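Local coordinates for protein VP2 (Primate bocaparvovirus 1, PDB 7L0Y) that self-assembles, sixty copies at a time, into the T=1 icosahedral capsid of human bocavirus 1, a shell about 26 nm across, at residues C81-P85 with Q86-R90; F135-E139 with H140-N144. All coordinates share one frame; numbering follows the deposited sequence.

Contact 1. Residues C81-P85 with Q86-R90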
loop_
_atom_site.group_PDB
_atom_site.type_symbol
_atom_site.label_atom_id
_atom_site.label_comp_id
_atom_site.label_asym_id
_atom_site.label_seq_id
_atom_site.Cartn_x
_atom_site.Cartn_y
_atom_site.Cartn_z
ATOM N N CYS A 81 43.539 -91.115 -12.098
ATOM C CA CYS A 81 42.184 -90.776 -11.704
ATOM C C CYS A 81 41.651 -89.593 -12.502
ATOM O O CYS A 81 40.554 -89.656 -13.062
ATOM C CB CYS A 81 42.177 -90.477 -10.206
ATOM S SG CYS A 81 40.636 -89.939 -9.487
ATOM N N HIS A 82 42.405 -88.503 -12.543
ATOM C CA HIS A 82 41.900 -87.227 -13.013
ATOM C C HIS A 82 42.227 -86.893 -14.459
ATOM O O HIS A 82 41.654 -85.945 -14.993
ATOM C CB HIS A 82 42.442 -86.134 -12.102
ATOM C CG HIS A 82 42.184 -86.406 -10.659
ATOM N ND1 HIS A 82 40.928 -86.335 -10.105
ATOM C CD2 HIS A 82 43.009 -86.814 -9.671
ATOM C CE1 HIS A 82 40.995 -86.653 -8.827
ATOM N NE2 HIS A 82 42.249 -86.945 -8.538
ATOM N N PHE A 83 43.111 -87.627 -15.111
ATOM C CA PHE A 83 43.563 -87.272 -16.446
ATOM C C PHE A 83 43.517 -88.489 -17.346
ATOM O O PHE A 83 44.011 -89.556 -16.982
ATOM C CB PHE A 83 44.992 -86.714 -16.442
ATOM C CG PHE A 83 45.134 -85.394 -15.761
ATOM C CD1 PHE A 83 44.868 -84.226 -16.432
ATOM C CD2 PHE A 83 45.552 -85.319 -14.451
ATOM C CE1 PHE A 83 45.000 -83.014 -15.798
ATOM C CE2 PHE A 83 45.685 -84.112 -13.824
ATOM C CZ PHE A 83 45.410 -82.961 -14.496
ATOM N N SER A 84 42.919 -88.327 -18.510
ATOM C CA SER A 84 43.078 -89.330 -19.533
ATOM C C SER A 84 44.514 -89.304 -20.026
ATOM O O SER A 84 45.227 -88.322 -19.838
ATOM C CB SER A 84 42.110 -89.088 -20.684
ATOM O OG SER A 84 42.390 -87.898 -21.383
ATOM N N PRO A 85 44.975 -90.388 -20.635
ATOM C CA PRO A 85 46.318 -90.356 -21.226
ATOM C C PRO A 85 46.505 -89.215 -22.209
ATOM O O PRO A 85 47.591 -88.640 -22.289
ATOM C CB PRO A 85 46.413 -91.723 -21.904
ATOM C CG PRO A 85 45.478 -92.558 -21.161
ATOM C CD PRO A 85 44.354 -91.712 -20.748
ATOM N N GLN A 86 45.463 -88.877 -22.961
ATOM C CA GLN A 86 45.508 -87.723 -23.844
ATOM C C GLN A 86 45.706 -86.437 -23.059
ATOM O O GLN A 86 46.574 -85.624 -23.380
ATOM C CB GLN A 86 44.216 -87.657 -24.647
ATOM C CG GLN A 86 44.125 -86.522 -25.627
ATOM C CD GLN A 86 45.148 -86.628 -26.715
ATOM O OE1 GLN A 86 46.112 -85.874 -26.752
ATOM N NE2 GLN A 86 44.967 -87.599 -27.591
ATOM N N ASP A 87 44.894 -86.236 -22.029
ATOM C CA ASP A 87 44.961 -85.004 -21.264
ATOM C C ASP A 87 46.259 -84.910 -20.485
ATOM O O ASP A 87 46.807 -83.820 -20.312
ATOM C CB ASP A 87 43.760 -84.922 -20.336
ATOM C CG ASP A 87 42.466 -84.730 -21.091
ATOM O OD1 ASP A 87 42.514 -84.346 -22.277
ATOM O OD2 ASP A 87 41.392 -84.959 -20.500
ATOM N N TRP A 88 46.765 -86.043 -20.011
ATOM C CA TRP A 88 48.043 -86.041 -19.321
ATOM C C TRP A 88 49.174 -85.685 -20.269
ATOM O O TRP A 88 50.076 -84.923 -19.912
ATOM C CB TRP A 88 48.290 -87.401 -18.685
ATOM C CG TRP A 88 49.573 -87.464 -17.959
ATOM C CD1 TRP A 88 50.722 -88.019 -18.390
ATOM C CD2 TRP A 88 49.836 -86.949 -16.659
ATOM N NE1 TRP A 88 51.693 -87.884 -17.448
ATOM C CE2 TRP A 88 51.171 -87.228 -16.369
ATOM C CE3 TRP A 88 49.065 -86.283 -15.708
ATOM C CZ2 TRP A 88 51.761 -86.865 -15.170
ATOM C CZ3 TRP A 88 49.649 -85.926 -14.524
ATOM C CH2 TRP A 88 50.983 -86.217 -14.262
ATOM N N GLN A 89 49.150 -86.247 -21.475
ATOM C CA GLN A 89 50.118 -85.877 -22.498
ATOM C C GLN A 89 50.104 -84.382 -22.739
ATOM O O GLN A 89 51.152 -83.740 -22.805
ATOM C CB GLN A 89 49.797 -86.591 -23.802
ATOM C CG GLN A 89 50.894 -86.535 -24.840
ATOM C CD GLN A 89 50.401 -86.963 -26.189
ATOM O OE1 GLN A 89 49.205 -87.120 -26.385
ATOM N NE2 GLN A 89 51.310 -87.203 -27.114
ATOM N N ARG A 90 48.918 -83.813 -22.880
ATOM C CA ARG A 90 48.817 -82.394 -23.164
ATOM C C ARG A 90 49.317 -81.569 -21.994
ATOM O O ARG A 90 49.929 -80.516 -22.183
ATOM C CB ARG A 90 47.377 -82.044 -23.494
ATOM C CG ARG A 90 47.218 -80.672 -24.032
ATOM C CD ARG A 90 45.821 -80.477 -24.469
ATOM N NE ARG A 90 45.696 -79.290 -25.283
ATOM C CZ ARG A 90 44.615 -78.995 -25.980
ATOM N NH1 ARG A 90 43.571 -79.802 -25.933
ATOM N NH2 ARG A 90 44.583 -77.903 -26.726
#
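Ser-84 is the N-cap of helix 85-94, and its hydroxyl takes the place of the carbonyl that the first turn lacks: Asp-87 N donates to Ser-84 OG at 3.1 Å, with an N-H...O angle of 161°. The torsion makes this possible, since chi1 of 66° tucks OG between the backbone N and the carbonyl carbon, turned back over the start of the helix. The serine's own carbonyl then opens the regular pattern: Trp-88 N donates to Ser-84 O at 2.8 Å, and Gln-89 N follows by bonding to Pro-85 O. Proline suits the first helical position because it has no N-H to satisfy and its ring already holds phi near the helical value. One residue ahead of the cap, Phe-83 turns back toward the helix and packs on it. Trp-88 reaches it with CG anti to the backbone N, which directs the benzo edge of the indole at the phenyl ring. Trp-88 CE3 lies 3.9 Å from Phe-83 CD2. The two rings form an offset edge-to-face pair, their planes at 65°. The other ortho carbon, Phe-83 CD1, rests against Asp-87 CB at 4.1 Å. The polar ends are held elsewhere: Trp-88 NE1 donates to Met-509 O, and Asp-87 OD2 pairs with Ser-24 OG. Trp-468 of a neighbouring subunit packs on Ser-84 and Pro-85. Chemically, a capping hydrogen bond and a hydrophobic staple of Phe-83 with Trp-88 thus begin the same helix, and the carboxylate of Asp-87 probably interacts favourably with the positive end of the helix dipole.

Contact 2. Residues F135-E139 with H140-N144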
loop_
_atom_site.group_PDB
_atom_site.type_symbol
_atom_site.label_atom_id
_atom_site.label_comp_id
_atom_site.label_asym_id
_atom_site.label_seq_id
_atom_site.Cartn_x
_atom_site.Cartn_y
_atom_site.Cartn_z
ATOM N N PHE A 135 30.173 -89.280 5.251
ATOM C CA PHE A 135 30.759 -88.060 5.766
ATOM C C PHE A 135 32.191 -87.982 5.283
ATOM O O PHE A 135 32.836 -88.998 5.028
ATOM C CB PHE A 135 30.700 -87.986 7.292
ATOM C CG PHE A 135 31.655 -88.890 7.971
ATOM C CD1 PHE A 135 32.846 -88.401 8.461
ATOM C CD2 PHE A 135 31.400 -90.231 8.064
ATOM C CE1 PHE A 135 33.733 -89.224 9.069
ATOM C CE2 PHE A 135 32.287 -91.054 8.668
ATOM C CZ PHE A 135 33.452 -90.549 9.171
ATOM N N CYS A 136 32.668 -86.758 5.146
ATOM C CA CYS A 136 34.057 -86.475 4.851
ATOM C C CYS A 136 34.750 -86.156 6.160
ATOM O O CYS A 136 34.196 -85.445 7.000
ATOM C CB CYS A 136 34.173 -85.309 3.869
ATOM S SG CYS A 136 35.832 -84.854 3.337
ATOM N N ASP A 137 35.947 -86.680 6.338
ATOM C CA ASP A 137 36.766 -86.312 7.479
ATOM C C ASP A 137 37.769 -85.295 6.954
ATOM O O ASP A 137 38.799 -85.658 6.391
ATOM C CB ASP A 137 37.445 -87.548 8.054
ATOM C CG ASP A 137 38.189 -87.272 9.339
ATOM O OD1 ASP A 137 38.045 -86.171 9.905
ATOM O OD2 ASP A 137 38.952 -88.155 9.766
ATOM N N GLY A 138 37.490 -84.019 7.188
ATOM C CA GLY A 138 38.340 -82.973 6.671
ATOM C C GLY A 138 39.268 -82.447 7.734
ATOM O O GLY A 138 40.305 -81.848 7.446
ATOM N N GLU A 139 38.893 -82.690 8.980
ATOM C CA GLU A 139 39.725 -82.355 10.117
ATOM C C GLU A 139 40.825 -83.369 10.333
ATOM O O GLU A 139 41.730 -83.113 11.130
ATOM C CB GLU A 139 38.864 -82.265 11.369
ATOM C CG GLU A 139 37.856 -81.145 11.347
ATOM C CD GLU A 139 36.925 -81.204 12.537
ATOM O OE1 GLU A 139 36.928 -82.240 13.234
ATOM O OE2 GLU A 139 36.198 -80.217 12.780
ATOM N N HIS A 140 40.763 -84.501 9.639
ATOM C CA HIS A 140 41.686 -85.605 9.851
ATOM C C HIS A 140 41.679 -86.018 11.315
ATOM O O HIS A 140 42.715 -86.283 11.920
ATOM C CB HIS A 140 43.080 -85.241 9.362
ATOM C CG HIS A 140 43.106 -84.833 7.926
ATOM N ND1 HIS A 140 42.902 -85.725 6.897
ATOM C CD2 HIS A 140 43.267 -83.621 7.346
ATOM C CE1 HIS A 140 42.957 -85.086 5.744
ATOM N NE2 HIS A 140 43.176 -83.807 5.988
ATOM N N ALA A 141 40.478 -86.060 11.881
ATOM C CA ALA A 141 40.270 -86.456 13.261
ATOM C C ALA A 141 40.326 -87.959 13.448
ATOM O O ALA A 141 40.388 -88.429 14.584
ATOM C CB ALA A 141 38.928 -85.918 13.747
ATOM N N TYR A 142 40.314 -88.710 12.371
ATOM C CA TYR A 142 40.391 -90.149 12.393
ATOM C C TYR A 142 41.629 -90.612 11.653
ATOM O O TYR A 142 42.207 -89.857 10.866
ATOM C CB TYR A 142 39.141 -90.761 11.753
ATOM C CG TYR A 142 37.888 -90.520 12.539
ATOM C CD1 TYR A 142 37.542 -91.354 13.584
ATOM C CD2 TYR A 142 37.049 -89.464 12.240
ATOM C CE1 TYR A 142 36.410 -91.146 14.306
ATOM C CE2 TYR A 142 35.908 -89.250 12.955
ATOM C CZ TYR A 142 35.590 -90.098 13.988
ATOM O OH TYR A 142 34.452 -89.904 14.725
ATOM N N PRO A 143 42.095 -91.831 11.911
ATOM C CA PRO A 143 43.223 -92.363 11.142
ATOM C C PRO A 143 42.959 -92.276 9.654
ATOM O O PRO A 143 41.833 -92.468 9.195
ATOM C CB PRO A 143 43.308 -93.814 11.611
ATOM C CG PRO A 143 42.729 -93.790 12.959
ATOM C CD PRO A 143 41.659 -92.769 12.957
ATOM N N ASN A 144 44.002 -91.961 8.897
ATOM C CA ASN A 144 43.849 -91.835 7.457
ATOM C C ASN A 144 43.388 -93.152 6.858
ATOM O O ASN A 144 43.859 -94.225 7.238
ATOM C CB ASN A 144 45.155 -91.399 6.809
ATOM C CG ASN A 144 46.274 -92.363 7.075
ATOM O OD1 ASN A 144 46.251 -93.088 8.062
ATOM N ND2 ASN A 144 47.232 -92.419 6.167
#
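Asp-137 reaches across to Ala-141 and Tyr-142 where strand 132-137 of this jelly-roll capsid protein gives way to the loop leading to strand 161-169, and its carboxylate bridges to the amides of both. From CB, with CG anti to the backbone N (chi1 -173°), the side chain points into the loop; CG lies 3.6 Å from Ala-141 N. One branch, Asp-137 OD1, accepts from Ala-141 N at 3.1 Å, and the other, Asp-137 OD2, accepts from Tyr-142 N at 3.0 Å. Both oxygens use their syn lone pairs, so the carboxylate grips two successive amides like a fork; aspartate suits the place because both of its oxygens can accept. The second bond is the more bent, at 140°. His-140, whose phi is positive at 55°, helps the chain to double back. Its ring folds over the loop, one face above Gly-138 C. Phe-135 CE1 just reaches Tyr-142 CE2, 4.5 Å away, while Tyr-142 OH is hydrogen-bonded to Leu-201 O and Lys-466 of a neighbouring subunit packs against Tyr-142. Asp-137 OD2 also sits near the plane of that tyrosine ring, at its edge, 3.4 Å from Tyr-142 CD2.

Contact 1 and contact 2 do not touch: their centres are 29 Å apart and their nearest atoms about 13 Å. They follow in series along the chain, and strand 95-118, strand 121-126 and strand 132-137 lead from one to the other. One side-chain oxygen in contact 1 and two in contact 2 accept backbone N-H groups, at a helix start in 81-90 and where a strand passes into a loop in 135-144. Both also face other subunits, and different ones: Trp-468 of one neighbouring subunit packs on contact 1 and Lys-466 of another on contact 2. The two residues belong to the same short segment of their chains, one that probably serves as a nuclear localization signal.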